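Local coordinates for matrix protein VP40 (Lake Victoria marburgvirus, PDB 5B0V), which builds the viral matrix, driving assembly and budding of virus particles at the plasma membrane, and also counters host interferon signalling, at residues S121-Q126 against N138-G143. Numbering follows the deposited sequence.
Sequences SYTITQ and NRLGTG
Tyr-122 and Arg-139, a non-hydrogen-bonded pair of an antiparallel beta hairpin, lay their side chains against each other on one face of the sheet. CG of Arg-139, anti to its backbone N (chi1 -166°), comes to 3.3 Å from Tyr-122 CE2, and the methylenes CB, CG and CD follow the ring from CD2 through CE2 and CZ to the hydroxyl, with Arg-139 CD 3.4 Å from Tyr-122 OH. The two side chains cross obliquely, and the guanidinium, its plane turned 47° from the ring, is carried off to the side near the hydroxyl end and does not lie over the ring, so the ring is met by the aliphatic part of the arginine, CB to CD. Tyr-122 OH is hydrogen-bonded to the carbonyl O of Leu-117.

On the other face stand Thr-123 and Asn-138, a hydrogen-bonded pair whose backbones bond both ways: Asn-138 N to Thr-123 O at 2.7 Å and Thr-123 N to Asn-138 O at 2.9 Å. The carboxamide of Asn-138 reaches diagonally to the next residue on this face: ND2 donates to Thr-125 OG1 at 3.1 Å, with the hydroxyl oxygen nearly in the amide plane. Thr-125 OG1 sits between its backbone N and carbonyl carbon (chi1 46°) and is also hydrogen-bonded to Arg-136 O, so the hydroxyl links two points of the partner strand.

Past the strand end, Leu-140 N donates to Ser-121 O at 2.9 Å, nearly straight, while Leu-140 CD1 packs 4.0 Å from Ser-121 CB.

The contact lies at the open end of the hairpin of strands 122-128 and 133-139, just after helix 110-119. Tyr-122 packs inward on Leu-178 and Leu-181 of strand 176-187, and with Arg-139 it meets Met-151 of helix 150-154, joining the hairpin to both elements.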
loop_
_atom_site.group_PDB
_atom_site.type_symbol
_atom_site.label_atom_id
_atom_site.label_comp_id
_atom_site.label_asym_id
_atom_site.label_seq_id
_atom_site.Cartn_x
_atom_site.Cartn_y
_atom_site.Cartn_z
ATOM N N SER A 121 -5.080 -9.728 2.275
ATOM C CA SER A 121 -5.516 -10.764 1.360
ATOM C C SER A 121 -7.032 -10.829 1.399
ATOM O O SER A 121 -7.618 -11.006 2.479
ATOM C CB SER A 121 -4.961 -12.116 1.782
ATOM O OG SER A 121 -3.698 -12.355 1.179
ATOM N N TYR A 122 -7.673 -10.737 0.233
ATOM C CA TYR A 122 -9.120 -10.752 0.155
ATOM C C TYR A 122 -9.763 -11.981 -0.507
ATOM O O TYR A 122 -9.195 -12.613 -1.387
ATOM C CB TYR A 122 -9.592 -9.480 -0.535
ATOM C CG TYR A 122 -9.093 -8.233 0.136
ATOM C CD1 TYR A 122 -7.821 -7.753 -0.122
ATOM C CD2 TYR A 122 -9.882 -7.542 1.050
ATOM C CE1 TYR A 122 -7.347 -6.606 0.488
ATOM C CE2 TYR A 122 -9.412 -6.392 1.662
ATOM C CZ TYR A 122 -8.135 -5.932 1.381
ATOM O OH TYR A 122 -7.648 -4.795 1.978
ATOM N N THR A 123 -10.979 -12.276 -0.052
ATOM C CA THR A 123 -11.801 -13.381 -0.507
ATOM C C THR A 123 -13.202 -12.881 -0.748
ATOM O O THR A 123 -13.617 -11.896 -0.165
ATOM C CB THR A 123 -11.797 -14.447 0.607
ATOM O OG1 THR A 123 -10.602 -15.198 0.456
ATOM C CG2 THR A 123 -12.938 -15.421 0.564
ATOM N N ILE A 124 -13.927 -13.562 -1.621
ATOM C CA ILE A 124 -15.344 -13.256 -1.836
ATOM C C ILE A 124 -16.203 -14.457 -1.436
ATOM O O ILE A 124 -15.853 -15.596 -1.735
ATOM C CB ILE A 124 -15.603 -12.815 -3.295
ATOM C CG1 ILE A 124 -16.827 -11.926 -3.362
ATOM C CG2 ILE A 124 -15.778 -13.998 -4.217
ATOM C CD1 ILE A 124 -16.999 -11.267 -4.716
ATOM N N THR A 125 -17.297 -14.199 -0.737
ATOM C CA THR A 125 -18.239 -15.235 -0.338
ATOM C C THR A 125 -19.642 -14.727 -0.603
ATOM O O THR A 125 -19.835 -13.571 -0.956
ATOM C CB THR A 125 -18.112 -15.589 1.153
ATOM O OG1 THR A 125 -18.045 -14.385 1.918
ATOM C CG2 THR A 125 -16.868 -16.414 1.405
ATOM N N GLN A 126 -20.621 -15.605 -0.440
ATOM C CA GLN A 126 -22.011 -15.269 -0.661
ATOM C C GLN A 126 -22.790 -15.571 0.576
ATOM O O GLN A 126 -22.466 -16.502 1.294
ATOM C CB GLN A 126 -22.575 -16.135 -1.773
ATOM C CG GLN A 126 -21.907 -15.988 -3.121
ATOM C CD GLN A 126 -22.283 -17.131 -4.043
ATOM O OE1 GLN A 126 -21.438 -17.965 -4.379
ATOM N NE2 GLN A 126 -23.563 -17.188 -4.446
ATOM N N ASN A 138 -14.000 -10.372 2.025
ATOM C CA ASN A 138 -13.354 -10.566 3.304
ATOM C C ASN A 138 -11.883 -10.225 3.256
ATOM O O ASN A 138 -11.191 -10.618 2.340
ATOM C CB ASN A 138 -13.466 -12.022 3.708
ATOM C CG ASN A 138 -14.897 -12.480 3.825
ATOM O OD1 ASN A 138 -15.550 -12.234 4.834
ATOM N ND2 ASN A 138 -15.388 -13.173 2.798
ATOM N N ARG A 139 -11.412 -9.502 4.262
ATOM C CA ARG A 139 -10.001 -9.226 4.399
ATOM C C ARG A 139 -9.496 -10.123 5.507
ATOM O O ARG A 139 -9.941 -10.011 6.642
ATOM C CB ARG A 139 -9.742 -7.763 4.750
ATOM C CG ARG A 139 -8.298 -7.378 4.563
ATOM C CD ARG A 139 -7.897 -6.053 5.177
ATOM N NE ARG A 139 -6.560 -6.287 5.702
ATOM C CZ ARG A 139 -6.053 -5.828 6.819
ATOM N NH1 ARG A 139 -6.757 -5.061 7.623
ATOM N NH2 ARG A 139 -4.817 -6.166 7.137
ATOM N N LEU A 140 -8.548 -10.995 5.178
ATOM C CA LEU A 140 -8.139 -12.051 6.105
ATOM C C LEU A 140 -7.327 -11.512 7.283
ATOM O O LEU A 140 -6.631 -10.497 7.193
ATOM C CB LEU A 140 -7.400 -13.174 5.359
ATOM C CG LEU A 140 -8.300 -13.789 4.260
ATOM C CD1 LEU A 140 -7.532 -14.727 3.343
ATOM C CD2 LEU A 140 -9.519 -14.495 4.839
ATOM N N GLY A 141 -7.490 -12.171 8.417
ATOM C CA GLY A 141 -6.783 -11.805 9.620
ATOM C C GLY A 141 -7.501 -10.774 10.457
ATOM O O GLY A 141 -8.680 -10.473 10.268
ATOM N N THR A 142 -6.732 -10.224 11.380
ATOM C CA THR A 142 -7.229 -9.333 12.400
ATOM C C THR A 142 -7.604 -7.960 11.826
ATOM O O THR A 142 -6.872 -7.402 11.036
ATOM C CB THR A 142 -6.188 -9.235 13.533
ATOM O OG1 THR A 142 -6.815 -8.720 14.716
ATOM C CG2 THR A 142 -4.986 -8.360 13.134
ATOM N N GLY A 143 -8.755 -7.428 12.216
ATOM C CA GLY A 143 -9.156 -6.078 11.801
ATOM C C GLY A 143 -8.419 -5.022 12.613
ATOM O O GLY A 143 -7.438 -5.338 13.294
#